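Local coordinates for protein histidinol-phosphatase (Listeria monocytogenes serotype 4b str. H7858, PDB 6NLR) that probably hydrolyses histidinol phosphate to histidinol and phosphate in histidine biosynthesis, as a PHP-family phosphatase with a trinuclear metal site, at residues E10-G15 with I37-P42; D19-V24 with N76-K81; E161-S166 with R208-L213; E202-F207 with K240-L245. All blocks are in the same frame, centred on the assembly; numbering follows the deposited sequence.

Contact 1: E10-G15 with I37-P42; sequences EFCPHG and IVEHAP. With MN (manganese (II) ion), chain D.
Glu39 and Cys12 meet side chain to side chain where the loop 10-15 passes the C-terminal end of strand 34-40, with their CA atoms 6.7 Å apart. CG of Glu39 lies anti to the backbone N (chi1 -167°) and the chain then bends at chi2, which turns the carboxylate toward the loop. OE2 comes within 3.3 Å of Cys12 CB, and OE1 lies only slightly farther from the same atom. On the strand side OE2 accepts from His40 N at 2.9 Å, on its anti side and 25° out of the carboxylate plane. The sulfur of Cys12 sits between two imidazoles. It reaches the edge of the His40 ring, near the ring plane, with SG 3.7 Å from CD2, and it lies 3.2 Å above the plane of the His14 ring, over the centre. The two histidine rings are oblique to one another, with planes at 50° and centroids 4.9 Å apart. His40 NE2 binds manganese at 2.1 Å, and His14 and His260 also belong to this manganese site. The model turns His14 CE1, not a nitrogen, closest to the metal, leaving the orientation of that ring doubtful. Beyond the two segments, Glu39 OE1 hydrogen-bonds Thr9 OG1, while OE2 hydrogen-bonds ND1 of His8, a cobalt ligand whose ring stacks on His40. Glu39 is therefore a second-shell carboxylate: through one oxygen it holds both the backbone of a manganese ligand and the ring of a cobalt ligand, an arrangement that would couple the positions of ligands to neighbouring metals.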
loop_
_atom_site.group_PDB
_atom_site.type_symbol
_atom_site.label_atom_id
_atom_site.label_comp_id
_atom_site.label_asym_id
_atom_site.label_seq_id
_atom_site.Cartn_x
_atom_site.Cartn_y
_atom_site.Cartn_z
ATOM N N GLU A 10 -8.412 13.967 1.082
ATOM C CA GLU A 10 -8.189 15.011 2.118
ATOM C C GLU A 10 -8.253 14.384 3.521
ATOM O O GLU A 10 -7.800 15.046 4.454
ATOM C CB GLU A 10 -9.167 16.185 1.966
ATOM C CG GLU A 10 -10.639 15.850 2.239
ATOM C CD GLU A 10 -11.440 15.240 1.080
ATOM O OE1 GLU A 10 -10.836 14.770 0.068
ATOM O OE2 GLU A 10 -12.671 15.183 1.203
ATOM N N PHE A 11 -8.750 13.154 3.686
ATOM C CA PHE A 11 -8.808 12.472 5.013
ATOM C C PHE A 11 -7.437 11.891 5.390
ATOM O O PHE A 11 -7.275 11.383 6.496
ATOM C CB PHE A 11 -9.935 11.435 5.041
ATOM C CG PHE A 11 -11.298 12.064 5.199
ATOM C CD1 PHE A 11 -12.028 12.484 4.095
ATOM C CD2 PHE A 11 -11.846 12.267 6.455
ATOM C CE1 PHE A 11 -13.271 13.079 4.247
ATOM C CE2 PHE A 11 -13.080 12.878 6.607
ATOM C CZ PHE A 11 -13.797 13.271 5.503
ATOM N N CYS A 12 -6.463 11.960 4.488
ATOM C CA CYS A 12 -5.083 11.484 4.734
ATOM C C CYS A 12 -4.277 12.622 5.363
ATOM O O CYS A 12 -3.980 13.598 4.680
ATOM C CB CYS A 12 -4.423 11.034 3.438
ATOM S SG CYS A 12 -2.765 10.391 3.729
ATOM N N PRO A 13 -3.860 12.535 6.642
ATOM C CA PRO A 13 -3.152 13.644 7.293
ATOM C C PRO A 13 -1.788 13.973 6.644
ATOM O O PRO A 13 -1.384 15.093 6.728
ATOM C CB PRO A 13 -2.981 13.210 8.769
ATOM C CG PRO A 13 -3.911 12.004 8.930
ATOM C CD PRO A 13 -4.027 11.380 7.545
ATOM N N HIS A 14 -1.139 13.030 5.954
ATOM C CA HIS A 14 0.185 13.249 5.306
ATOM C C HIS A 14 0.038 13.510 3.798
ATOM O O HIS A 14 1.071 13.584 3.120
ATOM C CB HIS A 14 1.128 12.067 5.563
ATOM C CG HIS A 14 0.598 10.734 5.151
ATOM N ND1 HIS A 14 0.789 10.190 3.900
ATOM C CD2 HIS A 14 -0.087 9.809 5.857
ATOM C CE1 HIS A 14 0.219 9.002 3.853
ATOM N NE2 HIS A 14 -0.329 8.747 5.033
ATOM N N GLY A 15 -1.185 13.636 3.271
ATOM C CA GLY A 15 -1.400 13.904 1.836
ATOM C C GLY A 15 -1.290 15.384 1.531
ATOM O O GLY A 15 -0.904 16.157 2.442
ATOM N N ILE A 37 -11.057 4.560 -3.941
ATOM C CA ILE A 37 -10.665 5.384 -2.785
ATOM C C ILE A 37 -10.394 4.413 -1.645
ATOM O O ILE A 37 -11.367 3.812 -1.133
ATOM C CB ILE A 37 -11.761 6.390 -2.438
ATOM C CG1 ILE A 37 -12.093 7.281 -3.637
ATOM C CG2 ILE A 37 -11.340 7.194 -1.215
ATOM C CD1 ILE A 37 -13.399 8.012 -3.492
ATOM N N VAL A 38 -9.120 4.256 -1.295
ATOM C CA VAL A 38 -8.686 3.308 -0.251
ATOM C C VAL A 38 -7.837 4.089 0.752
ATOM O O VAL A 38 -6.594 3.950 0.779
ATOM C CB VAL A 38 -7.999 2.071 -0.866
ATOM C CG1 VAL A 38 -9.044 1.149 -1.479
ATOM C CG2 VAL A 38 -6.955 2.438 -1.908
ATOM N N GLU A 39 -8.510 4.904 1.547
ATOM C CA GLU A 39 -7.845 5.776 2.533
ATOM C C GLU A 39 -7.213 4.904 3.626
ATOM O O GLU A 39 -7.734 3.792 3.914
ATOM C CB GLU A 39 -8.841 6.778 3.100
ATOM C CG GLU A 39 -8.154 7.877 3.859
ATOM C CD GLU A 39 -7.017 8.505 3.059
ATOM O OE1 GLU A 39 -7.301 9.391 2.250
ATOM O OE2 GLU A 39 -5.864 8.063 3.253
ATOM N N HIS A 40 -6.128 5.382 4.236
ATOM C CA HIS A 40 -5.495 4.684 5.381
ATOM C C HIS A 40 -6.501 4.449 6.506
ATOM O O HIS A 40 -7.114 5.432 6.978
ATOM C CB HIS A 40 -4.332 5.499 5.911
ATOM C CG HIS A 40 -3.265 5.646 4.901
ATOM N ND1 HIS A 40 -2.439 4.594 4.574
ATOM C CD2 HIS A 40 -2.888 6.706 4.161
ATOM C CE1 HIS A 40 -1.570 5.002 3.664
ATOM N NE2 HIS A 40 -1.833 6.292 3.394
ATOM N N ALA A 41 -6.666 3.195 6.931
ATOM C CA ALA A 41 -7.523 2.846 8.088
ATOM C C ALA A 41 -6.874 3.399 9.349
ATOM O O ALA A 41 -5.655 3.372 9.451
ATOM C CB ALA A 41 -7.707 1.357 8.201
ATOM N N PRO A 42 -7.653 3.885 10.335
ATOM C CA PRO A 42 -7.108 4.270 11.637
ATOM C C PRO A 42 -6.233 3.183 12.292
ATOM O O PRO A 42 -6.585 2.010 12.214
ATOM C CB PRO A 42 -8.367 4.509 12.489
ATOM C CG PRO A 42 -9.424 4.918 11.481
ATOM C CD PRO A 42 -9.106 4.092 10.243
HETATM MN MN MN D . -0.548 7.672 2.384
#

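Contact 2: D19-V24 with N76-K81; sequences DVEEMV and NHIKKK
Helices 20-24 and 76-81 run in roughly the same direction, their axes approaching to 10.8 Å at a signed crossing angle of -28°, with Glu21 and Ile78 nearest by CA. Ile78 carries the apolar part of the interface, and three of its side-chain carbons each have a neighbour across the contact. CG1 packs on Val20 CG1 at 3.9 Å, while CG2 packs on Val24 CG2, a helical turn farther along; in both pairs the side chains slide past each other in opposite directions. The remaining methyl, CD1, lies 3.6 Å from Glu21 OE1, next to the polar group. There Lys81, extended beyond CG, meets Glu21 at about a right angle, and NZ donates to the syn lone pair of OE2 in a 2.7 Å salt bridge. A water links the same groups: it donates to Glu21 OE1, accepts from Lys81 NZ and also bonds His77 NE2, lying in the plane of that ring at its edge. The start of helix 20-29 is secured by Asp19, the N-cap, whose OD1 accepts from Glu21 N at 2.8 Å with an N-H...O angle of 171°. Lys74 also forms a salt bridge with OD1. The chemistry is thus layered, with isoleucine and valines facing the sheet through Ile88 and Ile37. Above them, Glu21 OE2 is gripped by both Lys81 NZ and Tyr82 OH, which would probably favour the ionised carboxylate.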
loop_
_atom_site.group_PDB
_atom_site.type_symbol
_atom_site.label_atom_id
_atom_site.label_comp_id
_atom_site.label_asym_id
_atom_site.label_seq_id
_atom_site.Cartn_x
_atom_site.Cartn_y
_atom_site.Cartn_z
ATOM N N ASP A 19 -8.839 18.115 -2.431
ATOM C CA ASP A 19 -10.190 17.520 -2.366
ATOM C C ASP A 19 -10.250 16.328 -3.325
ATOM O O ASP A 19 -9.895 16.491 -4.510
ATOM C CB ASP A 19 -11.255 18.559 -2.685
ATOM C CG ASP A 19 -12.655 18.091 -2.319
ATOM O OD1 ASP A 19 -13.021 16.949 -2.646
ATOM O OD2 ASP A 19 -13.367 18.864 -1.706
ATOM N N VAL A 20 -10.759 15.201 -2.835
ATOM C CA VAL A 20 -11.009 13.971 -3.642
ATOM C C VAL A 20 -11.781 14.350 -4.907
ATOM O O VAL A 20 -11.556 13.717 -5.941
ATOM C CB VAL A 20 -11.741 12.890 -2.830
ATOM C CG1 VAL A 20 -13.093 13.368 -2.336
ATOM C CG2 VAL A 20 -11.880 11.587 -3.613
ATOM N N GLU A 21 -12.670 15.330 -4.846
ATOM C CA GLU A 21 -13.497 15.692 -6.021
ATOM C C GLU A 21 -12.597 16.136 -7.178
ATOM O O GLU A 21 -12.888 15.748 -8.307
ATOM C CB GLU A 21 -14.469 16.820 -5.677
ATOM C CG GLU A 21 -15.423 17.115 -6.810
ATOM C CD GLU A 21 -16.817 17.505 -6.336
ATOM O OE1 GLU A 21 -17.020 17.658 -5.099
ATOM O OE2 GLU A 21 -17.699 17.606 -7.185
ATOM N N GLU A 22 -11.568 16.943 -6.904
ATOM C CA GLU A 22 -10.640 17.464 -7.951
ATOM C C GLU A 22 -9.817 16.287 -8.487
ATOM O O GLU A 22 -9.506 16.259 -9.674
ATOM C CB GLU A 22 -9.762 18.609 -7.429
ATOM C CG GLU A 22 -10.543 19.842 -6.978
ATOM C CD GLU A 22 -11.631 20.376 -7.912
ATOM O OE1 GLU A 22 -11.297 20.760 -9.057
ATOM O OE2 GLU A 22 -12.828 20.418 -7.491
HETATM N N MSE A 23 -9.509 15.306 -7.623
HETATM C CA MSE A 23 -8.769 14.126 -8.052
HETATM C C MSE A 23 -9.638 13.290 -9.005
HETATM O O MSE A 23 -9.172 12.835 -10.050
HETATM C CB MSE A 23 -8.286 13.329 -6.833
HETATM C CG MSE A 23 -7.391 14.122 -5.919
HETATM SE SE MSE A 23 -6.957 13.144 -4.288
HETATM C CE MSE A 23 -5.976 11.635 -5.045
ATOM N N VAL A 24 -10.926 13.139 -8.671
ATOM C CA VAL A 24 -11.838 12.349 -9.481
ATOM C C VAL A 24 -12.032 13.035 -10.837
ATOM O O VAL A 24 -12.008 12.338 -11.860
ATOM C CB VAL A 24 -13.161 12.110 -8.730
ATOM C CG1 VAL A 24 -14.318 11.754 -9.662
ATOM C CG2 VAL A 24 -12.969 11.043 -7.661
ATOM N N ASN A 76 -19.164 8.437 -0.399
ATOM C CA ASN A 76 -20.421 7.962 -0.951
ATOM C C ASN A 76 -21.052 9.079 -1.784
ATOM O O ASN A 76 -21.620 8.792 -2.846
ATOM C CB ASN A 76 -21.391 7.446 0.131
ATOM C CG ASN A 76 -21.097 5.991 0.487
ATOM O OD1 ASN A 76 -20.654 5.661 1.598
ATOM N ND2 ASN A 76 -21.258 5.112 -0.483
ATOM N N HIS A 77 -20.936 10.326 -1.349
ATOM C CA HIS A 77 -21.444 11.494 -2.125
ATOM C C HIS A 77 -20.717 11.554 -3.487
ATOM O O HIS A 77 -21.370 11.722 -4.531
ATOM C CB HIS A 77 -21.265 12.773 -1.297
ATOM C CG HIS A 77 -21.398 14.031 -2.084
ATOM N ND1 HIS A 77 -22.595 14.433 -2.587
ATOM C CD2 HIS A 77 -20.490 14.975 -2.438
ATOM C CE1 HIS A 77 -22.431 15.552 -3.263
ATOM N NE2 HIS A 77 -21.146 15.917 -3.183
ATOM N N ILE A 78 -19.389 11.427 -3.474
ATOM C CA ILE A 78 -18.554 11.557 -4.707
ATOM C C ILE A 78 -18.849 10.380 -5.641
ATOM O O ILE A 78 -18.982 10.592 -6.833
ATOM C CB ILE A 78 -17.067 11.657 -4.329
ATOM C CG1 ILE A 78 -16.786 12.946 -3.561
ATOM C CG2 ILE A 78 -16.195 11.534 -5.559
ATOM C CD1 ILE A 78 -17.149 14.188 -4.318
ATOM N N LYS A 79 -19.014 9.188 -5.084
ATOM C CA LYS A 79 -19.316 7.957 -5.858
ATOM C C LYS A 79 -20.611 8.155 -6.655
ATOM O O LYS A 79 -20.614 7.854 -7.869
ATOM C CB LYS A 79 -19.438 6.759 -4.919
ATOM C CG LYS A 79 -20.034 5.524 -5.591
ATOM C CD LYS A 79 -20.036 4.292 -4.751
ATOM C CE LYS A 79 -20.444 3.108 -5.592
ATOM N NZ LYS A 79 -20.268 1.859 -4.834
ATOM N N LYS A 80 -21.666 8.648 -6.006
ATOM C CA LYS A 80 -22.970 8.865 -6.680
ATOM C C LYS A 80 -22.856 10.034 -7.658
ATOM O O LYS A 80 -23.433 9.950 -8.753
ATOM C CB LYS A 80 -24.071 9.138 -5.651
ATOM C CG LYS A 80 -24.402 7.940 -4.774
ATOM C CD LYS A 80 -25.730 8.049 -4.089
ATOM C CE LYS A 80 -25.969 6.875 -3.169
ATOM N NZ LYS A 80 -25.493 7.188 -1.803
ATOM N N LYS A 81 -22.146 11.100 -7.271
ATOM C CA LYS A 81 -22.112 12.334 -8.093
ATOM C C LYS A 81 -21.530 12.001 -9.465
ATOM O O LYS A 81 -22.018 12.565 -10.428
ATOM C CB LYS A 81 -21.305 13.448 -7.417
ATOM C CG LYS A 81 -21.247 14.745 -8.200
ATOM C CD LYS A 81 -20.661 15.868 -7.402
ATOM C CE LYS A 81 -20.812 17.211 -8.090
ATOM N NZ LYS A 81 -20.278 18.295 -7.225
HETATM O O HOH W 1 -19.879 18.111 -4.303
#

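Contact 3: E161-S166 with R208-L213; sequences EGVKQS and RVILAL
This is side-by-side packing of two nearly parallel helices on the outside of the barrel-like PHP fold, where the aliphatic chain of Lys164 packs against Val209 and Ile210. The short segments 161-166 and 208-213 support this reading: their axes come within 10.1 Å at only 12°, and the CA atoms of Lys164 and Ile210 are 5.7 Å apart. Lys164 CE touches Val209 CG1 at 3.6 Å, the two side chains crossing at a slant, while its CB faces Ile210 CG1 at 4.1 Å. Leu213 adds a looser contact, CD2 standing 4.3 Å from Lys164 CG. The lysine lies anti through chi3 and turns only at chi4 (-77°), which places NZ; that ammonium pairs with Glu168, one turn farther along its own helix. Deeper in, Val163 CG1 meets Ile210 CD1 at 4.1 Å, the side chains crossing at about a right angle. The interface is accordingly apolar within and charged at its margin. Ile210 also rests on Leu160 and Ile167, so helix 152-168 receives it over about two turns. Behind, Val163 packs on Leu122 of strand 117-127, while Leu211 of the partner helix leans on Leu245 and Ala246 of helix 240-248.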
loop_
_atom_site.group_PDB
_atom_site.type_symbol
_atom_site.label_atom_id
_atom_site.label_comp_id
_atom_site.label_asym_id
_atom_site.label_seq_id
_atom_site.Cartn_x
_atom_site.Cartn_y
_atom_site.Cartn_z
ATOM N N GLU A 161 9.102 -11.293 5.122
ATOM C CA GLU A 161 8.480 -12.188 6.130
ATOM C C GLU A 161 7.159 -11.548 6.590
ATOM O O GLU A 161 6.157 -12.280 6.716
ATOM C CB GLU A 161 9.412 -12.464 7.310
ATOM C CG GLU A 161 8.755 -13.293 8.415
ATOM C CD GLU A 161 8.207 -14.652 7.970
ATOM O OE1 GLU A 161 8.815 -15.274 7.040
ATOM O OE2 GLU A 161 7.160 -15.084 8.528
ATOM N N GLY A 162 7.143 -10.220 6.814
ATOM C CA GLY A 162 5.921 -9.472 7.173
ATOM C C GLY A 162 4.859 -9.579 6.085
ATOM O O GLY A 162 3.662 -9.755 6.412
ATOM N N VAL A 163 5.262 -9.434 4.828
ATOM C CA VAL A 163 4.341 -9.528 3.653
ATOM C C VAL A 163 3.719 -10.927 3.646
ATOM O O VAL A 163 2.504 -11.034 3.520
ATOM C CB VAL A 163 5.074 -9.217 2.334
ATOM C CG1 VAL A 163 4.191 -9.511 1.128
ATOM C CG2 VAL A 163 5.578 -7.772 2.319
ATOM N N LYS A 164 4.542 -11.961 3.814
ATOM C CA LYS A 164 4.102 -13.371 3.853
ATOM C C LYS A 164 3.065 -13.545 4.974
ATOM O O LYS A 164 2.014 -14.159 4.727
ATOM C CB LYS A 164 5.320 -14.280 4.015
ATOM C CG LYS A 164 5.014 -15.771 4.080
ATOM C CD LYS A 164 6.278 -16.600 4.077
ATOM C CE LYS A 164 6.019 -18.093 4.084
ATOM N NZ LYS A 164 5.638 -18.565 5.433
ATOM N N GLN A 165 3.348 -13.036 6.172
ATOM C CA GLN A 165 2.399 -13.069 7.312
ATOM C C GLN A 165 1.084 -12.376 6.936
ATOM O O GLN A 165 0.005 -12.915 7.282
ATOM C CB GLN A 165 3.020 -12.417 8.545
ATOM C CG GLN A 165 4.047 -13.290 9.243
ATOM C CD GLN A 165 4.609 -12.550 10.431
ATOM O OE1 GLN A 165 5.036 -11.406 10.333
ATOM N NE2 GLN A 165 4.554 -13.182 11.577
ATOM N N SER A 166 1.142 -11.222 6.261
ATOM C CA SER A 166 -0.083 -10.492 5.822
ATOM C C SER A 166 -0.928 -11.389 4.898
ATOM O O SER A 166 -2.168 -11.406 5.023
ATOM C CB SER A 166 0.244 -9.157 5.189
ATOM O OG SER A 166 0.670 -9.290 3.834
ATOM N N ARG A 208 9.378 -15.913 -4.461
ATOM C CA ARG A 208 8.733 -17.076 -5.136
ATOM C C ARG A 208 7.718 -17.699 -4.174
ATOM O O ARG A 208 6.601 -18.011 -4.624
ATOM C CB ARG A 208 9.763 -18.108 -5.605
ATOM C CG ARG A 208 10.465 -17.680 -6.888
ATOM C CD ARG A 208 11.213 -18.782 -7.617
ATOM N NE ARG A 208 12.307 -19.250 -6.778
ATOM C CZ ARG A 208 13.557 -18.773 -6.790
ATOM N NH1 ARG A 208 13.919 -17.799 -7.610
ATOM N NH2 ARG A 208 14.454 -19.275 -5.958
ATOM N N VAL A 209 8.094 -17.835 -2.901
ATOM C CA VAL A 209 7.208 -18.416 -1.850
ATOM C C VAL A 209 5.979 -17.506 -1.723
ATOM O O VAL A 209 4.845 -18.035 -1.735
ATOM C CB VAL A 209 7.961 -18.593 -0.514
ATOM C CG1 VAL A 209 7.018 -18.837 0.660
ATOM C CG2 VAL A 209 8.973 -19.730 -0.616
ATOM N N ILE A 210 6.194 -16.187 -1.629
ATOM C CA ILE A 210 5.091 -15.185 -1.500
ATOM C C ILE A 210 4.168 -15.289 -2.712
ATOM O O ILE A 210 2.930 -15.330 -2.493
ATOM C CB ILE A 210 5.648 -13.761 -1.313
ATOM C CG1 ILE A 210 6.162 -13.559 0.114
ATOM C CG2 ILE A 210 4.634 -12.703 -1.706
ATOM C CD1 ILE A 210 7.024 -12.327 0.255
ATOM N N LEU A 211 4.710 -15.374 -3.935
ATOM C CA LEU A 211 3.835 -15.378 -5.143
ATOM C C LEU A 211 3.031 -16.684 -5.199
ATOM O O LEU A 211 1.835 -16.594 -5.547
ATOM C CB LEU A 211 4.659 -15.156 -6.410
ATOM C CG LEU A 211 5.293 -13.764 -6.503
ATOM C CD1 LEU A 211 6.136 -13.653 -7.754
ATOM C CD2 LEU A 211 4.225 -12.662 -6.465
ATOM N N ALA A 212 3.632 -17.832 -4.867
ATOM C CA ALA A 212 2.931 -19.141 -4.859
ATOM C C ALA A 212 1.731 -19.042 -3.907
ATOM O O ALA A 212 0.633 -19.533 -4.272
ATOM C CB ALA A 212 3.858 -20.281 -4.465
ATOM N N LEU A 213 1.905 -18.377 -2.766
ATOM C CA LEU A 213 0.865 -18.275 -1.715
ATOM C C LEU A 213 -0.238 -17.298 -2.164
ATOM O O LEU A 213 -1.436 -17.613 -2.006
ATOM C CB LEU A 213 1.569 -17.848 -0.432
ATOM C CG LEU A 213 0.770 -18.007 0.849
ATOM C CD1 LEU A 213 0.362 -19.466 1.065
ATOM C CD2 LEU A 213 1.594 -17.475 2.005
#

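Contact 4: E202-F207 with K240-L245; sequences EVMEKF and KKIVTL
Bends at chi2 (-49°) and chi3 (-51°) curl selenomethionine Met204 so that SE and then CE are brought against Lys241, Ile242 and Leu245. The two segments belong to successive outer helices of the PHP (TIM-like beta/alpha barrel) fold, 201-217 and 240-248, which are joined in the chain through strand 220-224. Their short axes lie 11.6 Å apart with a signed crossing angle of -36°, and Phe207 and Ile242 are the nearest residues by CA. This is wide spacing, and large side chains span it. Lys241, extended beyond CG, lays its aliphatic part across the selenomethionine, CD standing 3.8 Å from Met204 SE. Met204 CE packs on Ile242 CD1 at 3.8 Å, and these two side chains slide past each other in opposite directions. CE also presses on Leu245 CD1 at 3.5 Å, closer than usual van der Waals contact, so the packing is tight at this point. Phe207 also touches Leu160 of helix 152-168, and Met204 also touches Phe199. One methyl of Ile242, CD1, touches both Met204 and Phe207. That methyl makes a CH-pi contact at a right-angled side-chain crossing: CD1 stands 3.6 Å above the plane of the Phe207 ring, displaced toward the rim, with CG and CD2 its nearest ring atoms.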
loop_
_atom_site.group_PDB
_atom_site.type_symbol
_atom_site.label_atom_id
_atom_site.label_comp_id
_atom_site.label_asym_id
_atom_site.label_seq_id
_atom_site.Cartn_x
_atom_site.Cartn_y
_atom_site.Cartn_z
ATOM N N GLU A 202 18.389 -15.602 -1.878
ATOM C CA GLU A 202 17.480 -15.751 -0.718
ATOM C C GLU A 202 16.277 -14.804 -0.869
ATOM O O GLU A 202 15.132 -15.233 -0.609
ATOM C CB GLU A 202 18.218 -15.499 0.598
ATOM C CG GLU A 202 17.385 -15.940 1.794
ATOM C CD GLU A 202 18.063 -15.831 3.153
ATOM O OE1 GLU A 202 19.275 -15.532 3.191
ATOM O OE2 GLU A 202 17.369 -16.031 4.165
ATOM N N VAL A 203 16.503 -13.546 -1.253
ATOM C CA VAL A 203 15.368 -12.590 -1.473
ATOM C C VAL A 203 14.474 -13.142 -2.585
ATOM O O VAL A 203 13.244 -13.135 -2.459
ATOM C CB VAL A 203 15.890 -11.177 -1.762
ATOM C CG1 VAL A 203 14.840 -10.283 -2.403
ATOM C CG2 VAL A 203 16.467 -10.550 -0.500
HETATM N N MSE A 204 15.097 -13.664 -3.652
HETATM C CA MSE A 204 14.342 -14.150 -4.793
HETATM C C MSE A 204 13.474 -15.351 -4.403
HETATM O O MSE A 204 12.333 -15.454 -4.852
HETATM C CB MSE A 204 15.264 -14.526 -5.955
HETATM C CG MSE A 204 15.761 -13.348 -6.767
HETATM SE SE MSE A 204 14.297 -12.102 -7.298
HETATM C CE MSE A 204 12.948 -13.276 -8.108
ATOM N N GLU A 205 14.029 -16.243 -3.579
ATOM C CA GLU A 205 13.312 -17.424 -3.112
ATOM C C GLU A 205 12.110 -17.002 -2.250
ATOM O O GLU A 205 11.013 -17.577 -2.416
ATOM C CB GLU A 205 14.253 -18.342 -2.323
ATOM C CG GLU A 205 13.589 -19.602 -1.780
ATOM C CD GLU A 205 12.860 -20.487 -2.799
ATOM O OE1 GLU A 205 13.217 -20.447 -4.001
ATOM O OE2 GLU A 205 11.932 -21.225 -2.395
ATOM N N LYS A 206 12.299 -15.995 -1.399
ATOM C CA LYS A 206 11.219 -15.446 -0.550
ATOM C C LYS A 206 10.111 -14.873 -1.445
ATOM O O LYS A 206 8.921 -15.086 -1.122
ATOM C CB LYS A 206 11.774 -14.414 0.431
ATOM C CG LYS A 206 11.811 -14.876 1.883
ATOM C CD LYS A 206 10.484 -14.720 2.626
ATOM C CE LYS A 206 10.612 -14.837 4.139
ATOM N NZ LYS A 206 11.776 -14.058 4.660
ATOM N N PHE A 207 10.453 -14.152 -2.518
ATOM C CA PHE A 207 9.443 -13.643 -3.478
ATOM C C PHE A 207 8.690 -14.831 -4.117
ATOM O O PHE A 207 7.466 -14.749 -4.264
ATOM C CB PHE A 207 10.068 -12.724 -4.519
ATOM C CG PHE A 207 10.129 -11.271 -4.121
ATOM C CD1 PHE A 207 8.971 -10.537 -3.891
ATOM C CD2 PHE A 207 11.347 -10.613 -4.052
ATOM C CE1 PHE A 207 9.023 -9.182 -3.587
ATOM C CE2 PHE A 207 11.405 -9.262 -3.742
ATOM C CZ PHE A 207 10.242 -8.545 -3.510
ATOM N N LYS A 240 10.011 -5.320 -12.452
ATOM C CA LYS A 240 9.736 -6.151 -13.647
ATOM C C LYS A 240 9.988 -7.641 -13.360
ATOM O O LYS A 240 9.138 -8.443 -13.741
ATOM C CB LYS A 240 10.576 -5.649 -14.815
ATOM C CG LYS A 240 10.378 -6.362 -16.141
ATOM C CD LYS A 240 8.972 -6.435 -16.609
ATOM C CE LYS A 240 8.884 -7.060 -17.985
ATOM N NZ LYS A 240 9.664 -6.300 -18.987
ATOM N N LYS A 241 11.111 -8.018 -12.766
ATOM C CA LYS A 241 11.432 -9.458 -12.528
ATOM C C LYS A 241 10.288 -10.110 -11.729
ATOM O O LYS A 241 9.849 -11.220 -12.099
ATOM C CB LYS A 241 12.763 -9.628 -11.785
ATOM C CG LYS A 241 13.344 -11.030 -11.878
ATOM C CD LYS A 241 14.577 -11.259 -11.020
ATOM C CE LYS A 241 15.187 -12.626 -11.262
ATOM N NZ LYS A 241 16.596 -12.708 -10.808
ATOM N N ILE A 242 9.762 -9.424 -10.718
ATOM C CA ILE A 242 8.665 -9.959 -9.866
ATOM C C ILE A 242 7.371 -9.966 -10.679
ATOM O O ILE A 242 6.651 -10.981 -10.621
ATOM C CB ILE A 242 8.531 -9.166 -8.565
ATOM C CG1 ILE A 242 9.846 -9.100 -7.774
ATOM C CG2 ILE A 242 7.349 -9.671 -7.740
ATOM C CD1 ILE A 242 10.567 -10.393 -7.601
ATOM N N VAL A 243 7.109 -8.906 -11.453
ATOM C CA VAL A 243 5.891 -8.793 -12.290
ATOM C C VAL A 243 5.825 -10.005 -13.230
ATOM O O VAL A 243 4.748 -10.600 -13.353
ATOM C CB VAL A 243 5.840 -7.456 -13.056
ATOM C CG1 VAL A 243 4.758 -7.475 -14.134
ATOM C CG2 VAL A 243 5.619 -6.289 -12.088
ATOM N N THR A 244 6.940 -10.367 -13.854
ATOM C CA THR A 244 7.038 -11.495 -14.811
ATOM C C THR A 244 6.712 -12.818 -14.102
ATOM O O THR A 244 5.904 -13.561 -14.637
ATOM C CB THR A 244 8.422 -11.502 -15.479
ATOM O OG1 THR A 244 8.498 -10.242 -16.147
ATOM C CG2 THR A 244 8.638 -12.630 -16.461
ATOM N N LEU A 245 7.324 -13.107 -12.957
ATOM C CA LEU A 245 6.997 -14.321 -12.160
ATOM C C LEU A 245 5.499 -14.315 -11.821
ATOM O O LEU A 245 4.846 -15.345 -12.044
ATOM C CB LEU A 245 7.847 -14.390 -10.895
ATOM C CG LEU A 245 9.346 -14.580 -11.127
ATOM C CD1 LEU A 245 10.129 -14.421 -9.835
ATOM C CD2 LEU A 245 9.647 -15.913 -11.801
#

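The four contacts fall into two pairs on opposite sides of the chain's centre. Contacts 1 and 2, with centres 14 Å apart, are joined by a probable hydrogen bond from Val20 N to Glu10 OE1 (2.9 Å) and by Ile37 CD1 packing on Val20 CG2 (3.9 Å); contact 1 supplies manganese ligands, whereas the Val20 side chain of contact 2 is about 13 Å from a manganese and from the cobalt. Contacts 3 and 4 share helix 201-217, their centres 11 Å apart, and Leu211 CD1 reaches Leu245 CB at 3.7 Å. In contact 3 the Val163 side chain is about 11 Å from a manganese. Contacts 1 and 3 do not touch.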